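Local coordinates for protein PnpC (Pseudomonas putida, PDB 3N9T) that catalyses, as a hydroxyquinol 1,2-dioxygenase with ferric iron, the intradiol ring cleavage of hydroxyquinol by molecular oxygen, at residues Val145-Val151 with Gly174-Asn180; Ile223-Arg229 with Phe285-Glu290; Thr233-Asp239 with Leu255-Tyr259. One frame throughout, in Å; residues are numbered along the deposited sequence.

Interaction 1 of 3, residues Val145-Val151 with Gly174-Asn180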
loop_
_atom_site.group_PDB
_atom_site.type_symbol
_atom_site.label_atom_id
_atom_site.label_comp_id
_atom_site.label_asym_id
_atom_site.label_seq_id
_atom_site.Cartn_x
_atom_site.Cartn_y
_atom_site.Cartn_z
ATOM N N VAL A 145 25.969 -4.137 35.211
ATOM C CA VAL A 145 27.007 -3.161 35.442
ATOM C C VAL A 145 27.597 -2.711 34.130
ATOM O O VAL A 145 27.892 -3.532 33.289
ATOM C CB VAL A 145 28.111 -3.792 36.367
ATOM C CG1 VAL A 145 29.324 -2.856 36.480
ATOM C CG2 VAL A 145 27.445 -4.145 37.748
ATOM N N GLY A 146 27.744 -1.409 33.927
ATOM C CA GLY A 146 28.354 -0.918 32.686
ATOM C C GLY A 146 27.426 -0.991 31.457
ATOM O O GLY A 146 27.853 -0.768 30.308
ATOM N N ALA A 147 26.140 -1.220 31.681
ATOM C CA ALA A 147 25.210 -1.016 30.570
ATOM C C ALA A 147 25.338 0.395 30.005
ATOM O O ALA A 147 25.604 1.354 30.729
ATOM C CB ALA A 147 23.809 -1.255 31.069
ATOM N N VAL A 148 25.134 0.535 28.704
ATOM C CA VAL A 148 25.184 1.801 28.048
ATOM C C VAL A 148 23.717 2.208 27.673
ATOM O O VAL A 148 23.028 1.420 27.058
ATOM C CB VAL A 148 26.103 1.731 26.739
ATOM C CG1 VAL A 148 25.970 2.927 26.013
ATOM C CG2 VAL A 148 27.570 1.708 27.103
ATOM N N LEU A 149 23.253 3.386 28.121
ATOM C CA LEU A 149 21.900 3.890 27.865
ATOM C C LEU A 149 22.060 5.071 26.934
ATOM O O LEU A 149 22.538 6.137 27.378
ATOM C CB LEU A 149 21.230 4.403 29.167
ATOM C CG LEU A 149 21.059 3.320 30.241
ATOM C CD1 LEU A 149 22.333 3.220 31.161
ATOM C CD2 LEU A 149 19.852 3.578 31.076
ATOM N N ASP A 150 21.673 4.893 25.659
ATOM C CA ASP A 150 21.654 6.021 24.698
ATOM C C ASP A 150 20.299 6.627 24.828
ATOM O O ASP A 150 19.289 5.906 24.659
ATOM C CB ASP A 150 21.793 5.513 23.248
ATOM C CG ASP A 150 23.232 5.045 22.924
ATOM O OD1 ASP A 150 24.169 5.801 23.207
ATOM O OD2 ASP A 150 23.388 3.915 22.428
ATOM N N VAL A 151 20.240 7.931 25.091
ATOM C CA VAL A 151 18.919 8.567 25.330
ATOM C C VAL A 151 18.790 9.784 24.455
ATOM O O VAL A 151 19.779 10.440 24.170
ATOM C CB VAL A 151 18.704 8.969 26.815
ATOM C CG1 VAL A 151 18.836 7.730 27.650
ATOM C CG2 VAL A 151 19.777 10.015 27.291
ATOM N N GLY A 174 22.441 11.823 24.871
ATOM C CA GLY A 174 23.658 11.379 25.569
ATOM C C GLY A 174 23.769 9.879 25.672
ATOM O O GLY A 174 22.753 9.178 25.631
ATOM N N ARG A 175 24.988 9.407 25.946
ATOM C CA ARG A 175 25.215 7.997 26.226
ATOM C C ARG A 175 25.664 7.920 27.668
ATOM O O ARG A 175 26.781 8.323 27.993
ATOM C CB ARG A 175 26.342 7.463 25.326
ATOM C CG ARG A 175 26.844 6.144 25.819
ATOM C CD ARG A 175 27.607 5.422 24.709
ATOM N NE ARG A 175 26.714 4.729 23.771
ATOM C CZ ARG A 175 27.128 3.723 23.022
ATOM N NH1 ARG A 175 28.395 3.344 23.139
ATOM N NH2 ARG A 175 26.300 3.082 22.205
ATOM N N TYR A 176 24.800 7.413 28.522
ATOM C CA TYR A 176 25.062 7.244 29.964
ATOM C C TYR A 176 25.362 5.771 30.316
ATOM O O TYR A 176 25.181 4.860 29.453
ATOM C CB TYR A 176 23.790 7.687 30.711
ATOM C CG TYR A 176 23.519 9.186 30.652
ATOM C CD1 TYR A 176 22.915 9.774 29.528
ATOM C CD2 TYR A 176 23.868 10.003 31.718
ATOM C CE1 TYR A 176 22.654 11.155 29.460
ATOM C CE2 TYR A 176 23.617 11.396 31.681
ATOM C CZ TYR A 176 23.006 11.938 30.577
ATOM O OH TYR A 176 22.709 13.241 30.575
ATOM N N ARG A 177 25.829 5.520 31.552
ATOM C CA ARG A 177 26.210 4.163 31.935
ATOM C C ARG A 177 25.696 3.805 33.317
ATOM O O ARG A 177 25.570 4.692 34.218
ATOM C CB ARG A 177 27.746 4.025 31.848
ATOM C CG ARG A 177 28.205 3.844 30.441
ATOM C CD ARG A 177 29.736 3.831 30.330
ATOM N NE ARG A 177 30.192 3.415 29.002
ATOM C CZ ARG A 177 30.157 4.208 27.917
ATOM N NH1 ARG A 177 29.725 5.490 27.964
ATOM N NH2 ARG A 177 30.589 3.739 26.768
ATOM N N SER A 178 25.371 2.533 33.509
ATOM C CA SER A 178 24.930 2.097 34.793
ATOM C C SER A 178 26.227 1.864 35.618
ATOM O O SER A 178 27.282 1.459 35.060
ATOM C CB SER A 178 24.076 0.846 34.611
ATOM O OG SER A 178 24.887 -0.291 34.225
ATOM N N ASP A 179 26.190 2.148 36.927
ATOM C CA ASP A 179 27.397 2.014 37.741
ATOM C C ASP A 179 27.492 0.614 38.323
ATOM O O ASP A 179 26.708 -0.254 37.973
ATOM C CB ASP A 179 27.435 3.108 38.857
ATOM C CG ASP A 179 26.353 2.947 39.905
ATOM O OD1 ASP A 179 25.708 1.900 40.061
ATOM O OD2 ASP A 179 26.097 3.916 40.625
ATOM N N ASN A 180 28.427 0.393 39.242
ATOM C CA ASN A 180 28.562 -0.925 39.935
ATOM C C ASN A 180 27.303 -1.440 40.592
ATOM O O ASN A 180 27.142 -2.641 40.784
ATOM C CB ASN A 180 29.575 -0.808 41.052
ATOM C CG ASN A 180 30.924 -0.469 40.560
ATOM O OD1 ASN A 180 31.659 0.187 41.265
ATOM N ND2 ASN A 180 31.286 -0.926 39.353
#

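Interaction 2 of 3, residues Ile223-Arg229 with Phe285-Glu290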
loop_
_atom_site.group_PDB
_atom_site.type_symbol
_atom_site.label_atom_id
_atom_site.label_comp_id
_atom_site.label_asym_id
_atom_site.label_seq_id
_atom_site.Cartn_x
_atom_site.Cartn_y
_atom_site.Cartn_z
ATOM N N ILE A 223 19.326 0.603 25.273
ATOM C CA ILE A 223 20.207 0.111 26.327
ATOM C C ILE A 223 20.893 -1.157 25.832
ATOM O O ILE A 223 20.229 -2.043 25.301
ATOM C CB ILE A 223 19.381 -0.204 27.595
ATOM C CG1 ILE A 223 18.533 1.034 27.939
ATOM C CG2 ILE A 223 20.275 -0.600 28.802
ATOM C CD1 ILE A 223 17.768 0.959 29.167
ATOM N N GLN A 224 22.218 -1.219 25.983
ATOM C CA GLN A 224 23.005 -2.356 25.539
ATOM C C GLN A 224 23.956 -2.751 26.658
ATOM O O GLN A 224 24.461 -1.885 27.367
ATOM C CB GLN A 224 23.810 -1.998 24.271
ATOM C CG GLN A 224 22.962 -1.899 23.037
ATOM C CD GLN A 224 23.749 -1.382 21.883
ATOM O OE1 GLN A 224 23.957 -0.187 21.740
ATOM N NE2 GLN A 224 24.222 -2.276 21.081
ATOM N N ALA A 225 24.175 -4.058 26.809
ATOM C CA ALA A 225 25.213 -4.576 27.683
ATOM C C ALA A 225 25.648 -5.986 27.240
ATOM O O ALA A 225 24.829 -6.768 26.777
ATOM C CB ALA A 225 24.729 -4.633 29.152
ATOM N N PRO A 226 26.940 -6.311 27.443
ATOM C CA PRO A 226 27.499 -7.633 27.041
ATOM C C PRO A 226 26.714 -8.732 27.736
ATOM O O PRO A 226 26.495 -8.675 28.944
ATOM C CB PRO A 226 28.957 -7.574 27.557
ATOM C CG PRO A 226 29.273 -6.043 27.574
ATOM C CD PRO A 226 27.942 -5.436 28.083
ATOM N N GLY A 227 26.224 -9.693 26.973
ATOM C CA GLY A 227 25.468 -10.773 27.566
ATOM C C GLY A 227 23.986 -10.565 27.476
ATOM O O GLY A 227 23.237 -11.500 27.743
ATOM N N TYR A 228 23.534 -9.349 27.127
ATOM C CA TYR A 228 22.097 -9.047 27.153
ATOM C C TYR A 228 21.609 -8.594 25.777
ATOM O O TYR A 228 22.334 -7.996 25.016
ATOM C CB TYR A 228 21.749 -7.959 28.219
ATOM C CG TYR A 228 22.089 -8.400 29.581
ATOM C CD1 TYR A 228 23.385 -8.274 30.052
ATOM C CD2 TYR A 228 21.148 -9.025 30.370
ATOM C CE1 TYR A 228 23.738 -8.726 31.293
ATOM C CE2 TYR A 228 21.487 -9.504 31.623
ATOM C CZ TYR A 228 22.779 -9.350 32.068
ATOM O OH TYR A 228 23.131 -9.805 33.316
ATOM N N ARG A 229 20.345 -8.828 25.514
ATOM C CA ARG A 229 19.721 -8.415 24.303
ATOM C C ARG A 229 19.535 -6.884 24.307
ATOM O O ARG A 229 19.120 -6.323 25.321
ATOM C CB ARG A 229 18.361 -9.146 24.260
ATOM C CG ARG A 229 17.400 -8.662 23.162
ATOM C CD ARG A 229 15.965 -9.247 23.307
ATOM N NE ARG A 229 15.275 -9.319 21.998
ATOM C CZ ARG A 229 13.964 -9.546 21.796
ATOM N NH1 ARG A 229 13.096 -9.704 22.809
ATOM N NH2 ARG A 229 13.517 -9.612 20.537
ATOM N N PHE A 285 14.939 -0.545 34.547
ATOM C CA PHE A 285 14.914 -1.329 33.327
ATOM C C PHE A 285 15.352 -2.771 33.623
ATOM O O PHE A 285 16.254 -3.009 34.433
ATOM C CB PHE A 285 15.884 -0.762 32.311
ATOM C CG PHE A 285 15.478 0.581 31.800
ATOM C CD1 PHE A 285 14.497 0.682 30.771
ATOM C CD2 PHE A 285 16.092 1.740 32.307
ATOM C CE1 PHE A 285 14.071 1.956 30.275
ATOM C CE2 PHE A 285 15.664 3.054 31.823
ATOM C CZ PHE A 285 14.611 3.118 30.808
ATOM N N VAL A 286 14.714 -3.701 32.937
ATOM C CA VAL A 286 14.989 -5.118 33.078
ATOM C C VAL A 286 15.354 -5.644 31.664
ATOM O O VAL A 286 14.565 -5.517 30.735
ATOM C CB VAL A 286 13.767 -5.876 33.728
ATOM C CG1 VAL A 286 14.043 -7.390 33.834
ATOM C CG2 VAL A 286 13.402 -5.255 35.131
ATOM N N MET A 287 16.571 -6.170 31.542
ATOM C CA MET A 287 17.161 -6.642 30.315
ATOM C C MET A 287 17.147 -8.160 30.254
ATOM O O MET A 287 17.225 -8.864 31.296
ATOM C CB MET A 287 18.597 -6.134 30.188
ATOM C CG MET A 287 18.714 -4.552 29.960
ATOM S SD MET A 287 20.442 -4.314 29.531
ATOM C CE MET A 287 20.244 -4.556 27.743
ATOM N N GLU A 288 17.073 -8.672 29.033
ATOM C CA GLU A 288 17.031 -10.127 28.816
ATOM C C GLU A 288 18.422 -10.645 28.478
ATOM O O GLU A 288 19.138 -10.047 27.651
ATOM C CB GLU A 288 16.085 -10.474 27.659
ATOM C CG GLU A 288 14.654 -10.238 27.957
ATOM C CD GLU A 288 13.759 -11.382 27.480
ATOM O OE1 GLU A 288 13.537 -11.431 26.252
ATOM O OE2 GLU A 288 13.255 -12.189 28.323
ATOM N N ALA A 289 18.790 -11.747 29.109
ATOM C CA ALA A 289 20.038 -12.430 28.787
ATOM C C ALA A 289 20.126 -12.846 27.303
ATOM O O ALA A 289 19.117 -12.940 26.607
ATOM C CB ALA A 289 20.234 -13.636 29.714
ATOM N N GLU A 290 21.334 -13.015 26.781
ATOM C CA GLU A 290 21.456 -13.554 25.411
ATOM C C GLU A 290 22.196 -14.901 25.408
ATOM O O GLU A 290 22.742 -15.324 26.441
ATOM C CB GLU A 290 22.128 -12.546 24.463
ATOM C CG GLU A 290 21.604 -12.670 23.041
ATOM C CD GLU A 290 21.957 -11.477 22.191
ATOM O OE1 GLU A 290 23.103 -10.973 22.353
ATOM O OE2 GLU A 290 21.091 -11.043 21.369
HETATM O O HOH W 1 17.027 -6.813 26.858
#

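Interaction 3 of 3, residues Thr233-Asp239 with Leu255-Tyr259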
loop_
_atom_site.group_PDB
_atom_site.type_symbol
_atom_site.label_atom_id
_atom_site.label_comp_id
_atom_site.label_asym_id
_atom_site.label_seq_id
_atom_site.Cartn_x
_atom_site.Cartn_y
_atom_site.Cartn_z
ATOM N N THR A 233 13.278 1.366 23.681
ATOM C CA THR A 233 11.935 1.567 24.253
ATOM C C THR A 233 11.736 3.073 24.426
ATOM O O THR A 233 12.596 3.840 23.969
ATOM C CB THR A 233 11.733 0.736 25.552
ATOM O OG1 THR A 233 10.334 0.714 25.883
ATOM C CG2 THR A 233 12.595 1.288 26.744
ATOM N N HIS A 234 10.612 3.489 25.026
ATOM C CA HIS A 234 10.320 4.941 25.338
ATOM C C HIS A 234 9.868 4.890 26.810
ATOM O O HIS A 234 9.266 3.867 27.224
ATOM C CB HIS A 234 9.044 5.442 24.619
ATOM C CG HIS A 234 9.105 5.541 23.132
ATOM N ND1 HIS A 234 8.422 6.510 22.436
ATOM C CD2 HIS A 234 9.691 4.760 22.208
ATOM C CE1 HIS A 234 8.601 6.320 21.145
ATOM N NE2 HIS A 234 9.356 5.258 20.992
ATOM N N LEU A 235 10.122 5.956 27.594
ATOM C CA LEU A 235 9.453 6.163 28.926
ATOM C C LEU A 235 8.529 7.339 28.716
ATOM O O LEU A 235 8.962 8.423 28.231
ATOM C CB LEU A 235 10.478 6.547 30.019
ATOM C CG LEU A 235 11.372 5.359 30.426
ATOM C CD1 LEU A 235 12.083 5.748 31.768
ATOM C CD2 LEU A 235 10.527 3.996 30.605
ATOM N N PHE A 236 7.249 7.154 28.971
ATOM C CA PHE A 236 6.275 8.215 28.663
ATOM C C PHE A 236 5.883 8.896 29.960
ATOM O O PHE A 236 5.651 8.180 30.938
ATOM C CB PHE A 236 4.983 7.611 28.090
ATOM C CG PHE A 236 5.166 6.972 26.724
ATOM C CD1 PHE A 236 5.046 7.747 25.594
ATOM C CD2 PHE A 236 5.504 5.615 26.597
ATOM C CE1 PHE A 236 5.223 7.194 24.329
ATOM C CE2 PHE A 236 5.695 5.075 25.334
ATOM C CZ PHE A 236 5.543 5.878 24.214
ATOM N N ASN A 237 5.715 10.238 29.949
ATOM C CA ASN A 237 5.261 10.963 31.158
ATOM C C ASN A 237 3.854 10.488 31.566
ATOM O O ASN A 237 2.902 10.590 30.800
ATOM C CB ASN A 237 5.195 12.504 30.987
ATOM C CG ASN A 237 6.495 13.126 30.424
ATOM O OD1 ASN A 237 7.331 12.444 29.812
ATOM N ND2 ASN A 237 6.608 14.443 30.546
ATOM N N SER A 238 3.729 10.056 32.798
ATOM C CA SER A 238 2.437 9.583 33.358
ATOM C C SER A 238 1.277 10.560 33.224
ATOM O O SER A 238 0.077 10.183 33.247
ATOM C CB SER A 238 2.597 9.440 34.879
ATOM O OG SER A 238 2.666 8.093 35.134
ATOM N N ASP A 239 1.576 11.815 33.166
ATOM C CA ASP A 239 0.422 12.678 33.252
ATOM C C ASP A 239 -0.107 13.203 31.931
ATOM O O ASP A 239 -0.903 14.148 31.922
ATOM C CB ASP A 239 0.704 13.783 34.301
ATOM C CG ASP A 239 0.772 13.199 35.730
ATOM O OD1 ASP A 239 -0.158 12.384 36.053
ATOM O OD2 ASP A 239 1.763 13.487 36.496
ATOM N N LEU A 255 5.435 1.383 30.491
ATOM C CA LEU A 255 6.488 2.368 30.055
ATOM C C LEU A 255 6.166 3.797 30.511
ATOM O O LEU A 255 6.765 4.775 30.024
ATOM C CB LEU A 255 6.564 2.352 28.506
ATOM C CG LEU A 255 6.977 0.973 27.959
ATOM C CD1 LEU A 255 7.071 1.029 26.416
ATOM C CD2 LEU A 255 8.322 0.509 28.567
ATOM N N GLN A 256 5.165 3.943 31.381
ATOM C CA GLN A 256 4.782 5.231 31.876
ATOM C C GLN A 256 5.584 5.436 33.155
ATOM O O GLN A 256 5.889 4.498 33.914
ATOM C CB GLN A 256 3.280 5.277 32.206
ATOM C CG GLN A 256 2.403 4.857 31.067
ATOM C CD GLN A 256 0.928 4.945 31.370
ATOM O OE1 GLN A 256 0.500 5.521 32.394
ATOM N NE2 GLN A 256 0.131 4.425 30.442
ATOM N N VAL A 257 5.999 6.653 33.380
ATOM C CA VAL A 257 6.734 6.923 34.606
ATOM C C VAL A 257 6.267 8.316 35.085
ATOM O O VAL A 257 6.109 9.248 34.284
ATOM C CB VAL A 257 8.278 6.867 34.346
ATOM C CG1 VAL A 257 8.739 8.051 33.415
ATOM C CG2 VAL A 257 8.984 6.860 35.641
ATOM N N LYS A 258 6.063 8.450 36.384
ATOM C CA LYS A 258 5.667 9.693 36.999
ATOM C C LYS A 258 6.833 10.695 37.220
ATOM O O LYS A 258 7.846 10.359 37.816
ATOM C CB LYS A 258 5.027 9.305 38.344
ATOM C CG LYS A 258 4.603 10.492 39.231
ATOM C CD LYS A 258 3.305 11.107 38.806
ATOM C CE LYS A 258 2.759 11.915 40.011
ATOM N NZ LYS A 258 1.569 12.726 39.603
ATOM N N TYR A 259 6.706 11.907 36.716
ATOM C CA TYR A 259 7.653 12.954 37.046
ATOM C C TYR A 259 7.184 13.664 38.361
ATOM O O TYR A 259 6.362 14.561 38.296
ATOM C CB TYR A 259 7.816 13.925 35.897
ATOM C CG TYR A 259 8.655 13.366 34.749
ATOM C CD1 TYR A 259 8.139 12.409 33.888
ATOM C CD2 TYR A 259 9.932 13.841 34.519
ATOM C CE1 TYR A 259 8.908 11.884 32.807
ATOM C CE2 TYR A 259 10.722 13.345 33.468
ATOM C CZ TYR A 259 10.207 12.359 32.618
ATOM O OH TYR A 259 11.003 11.942 31.595
HETATM O O HOH W 2 4.250 12.826 35.207
#

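Interaction 1 of 3, residues Val145-Val151 with Gly174-Asn180
Arg-175 reaches across from its strand to grip Asp-150, its non-hydrogen-bonded partner on the antiparallel neighbour. Followed outward, its CB lies 3.5 Å from Asp-150 OD1, and CG and CD then run past Val-148 CG1. CG sits anti to the backbone N (chi1 165°) and the chain bends at chi3 (-81°), which turns the head back toward the aspartate. There NE donates to Asp-150 OD1 at 2.8 Å, on the syn side but somewhat out of the carboxylate plane. NH2 meets the syn lone pair of Asp-150 OD2 at 3.0 Å in a bond that is nearly straight. The two flat groups are almost coplanar, 25° apart, in a side-on, two-pronged salt bridge. Over one guanidinium face, toward its rim, sits Val-148 CG1; its modelled distance to Arg-175 NE, 3.0 Å, is doubtfully short. The other methyl of Val-148, CG2, lies over a face of the Arg-177 guanidinium, whose NH1 is taken by Asp-115.

Leu-149, Val-151 and Tyr-176 point to the other side of the sheet. Val-151 CG2 approaches Tyr-176 CE1 obliquely at 3.8 Å, and the tyrosine hydroxyl bonds to the carbonyl of Glu-120. Paired backbone bonds of Leu-149 with Tyr-176, and of Val-151 with Gly-174, hold the register. Past the strand ends Ser-178 takes over: its N donates to Ala-147 O at 3.0 Å, its carbonyl receives Gly-146 N from above the carbonyl plane, and its OG takes a weak bond from Ala-147 N besides its link to Val-144 O.

The face with Asp-150, Arg-175 and Arg-177 thus carries charge around Val-148, while the one with Leu-149, Val-151 and Tyr-176 is mainly apolar. Two bonds fix the rotation of the Asp-150 carboxylate, which is buried, and the arginine would probably stabilise its ionised form.

Interaction 2 of 3, residues Ile223-Arg229 with Phe285-Glu290
Gly-227 O accepts the backbone N of Glu-290 at 2.6 Å, a short bond that ties the last residue of the chain to a type II beta turn running from Ala-225 to Tyr-228. Gly-227 is the third residue of that turn, with a positive phi of 98°, where a side chain would jam against the carbonyl O of the residue before. Two residues on, Arg-229 N donates to Glu-288 O at 2.7 Å, nearly straight, and a water that donates to Arg-229 O and accepts from Glu-288 N adds a further link. Above this the Arg-229 and Glu-288 side chains run alongside each other, but their salt bridge is long, and Glu-288 OE2 turns to Thr-97 OG1.

Met-287 packs between Ile-223, at the end of strand 214-224, and Tyr-228 of the turn. Bent at chi3 (88°), its chain brings CE within 3.2 Å of Arg-229 O and close to Ile-223 O, while SD packs on Ile-223 CG2 at 3.8 Å. The sulfur also makes an oblique Met-aromatic contact with the Tyr-228 ring, 5.2 Å from its centroid. At the inner end Ile-223 CD1 stands over the centre of the Phe-285 ring, 3.5 Å from the centroid and 14° off the normal, a CH-pi contact. An alanine in place of Phe-285 would take away the face on which Ile-223 CD1 rests and is likely to open a gap in the core beside that methyl.

The contact joins the ends of strands 214-224 and 278-287, which are not paired with each other in the sheet. Strand 129-138 pairs with 278-287 and touches both segments, through Val-136 on Met-287 and Asp-138 on Tyr-228, and Phe-285 also packs on Leu-231 of strand 231-237.

Interaction 3 of 3, residues Thr233-Asp239 with Leu255-Tyr259
A parallel beta pairing joins strand 231-237 to the start of strand 256-262 inside the catalytic domain, beside the iron site. Phe-236 N donates to Leu-255 O at 2.6 Å, Phe-236 O accepts from Val-257 N, and Ser-238 N continues the ladder to Val-257 O, from above that carbonyl's plane.

Leu-255 carries much of the side-chain packing. Its CB lies in the plane of the Phe-236 ring, at the edge, 3.9 Å from CD2. Its CD1 comes within 3.3 Å of Thr-233 OG1, a hydroxyl held by the carbonyl of Glu-101. The leucine also lies against His-234 O, a buried carbonyl with no polar partner. Farther along, Asn-237 OD1 sits 3.4 Å from Tyr-259 CE1, amide and ring planes 37° apart, while ND2 bonds to Pro-191 O. At the exposed end, Lys-258 bends at chi2 (79°) and places NZ 3.2 Å from Asp-239 OD2, on its syn lone pair, in a salt bridge; a water bridges that oxygen to Tyr-259 N.

On its other side strand 231-237 pairs antiparallel with 214-224, which brings the iron ligands His-218 and His-220; the His-234 ring packs against both. Strand 256-262 goes on to pair with 278-287, and Tyr-259 reaches Val-132 on strand 129-138.

From the N terminus, interaction 1 comes first: it closes the 22-residue excursion between segments 145-151 and 174-180, which includes the iron ligand Tyr-160. Interaction 2 opens later, at the end of strand 214-224, and closes only at the C terminus, so interaction 3, with its 15-residue loop, nests inside it. Interactions 1 and 2 touch where Val-148 N probably bonds to Gln-224 O and Leu-149 packs on Ile-223. Interactions 2 and 3 meet where Phe-285 packs on Leu-235 and Thr-233. Interactions 1 and 3 do not touch, but strand 214-224 pairs with a strand of each, linking all three within one mixed sheet.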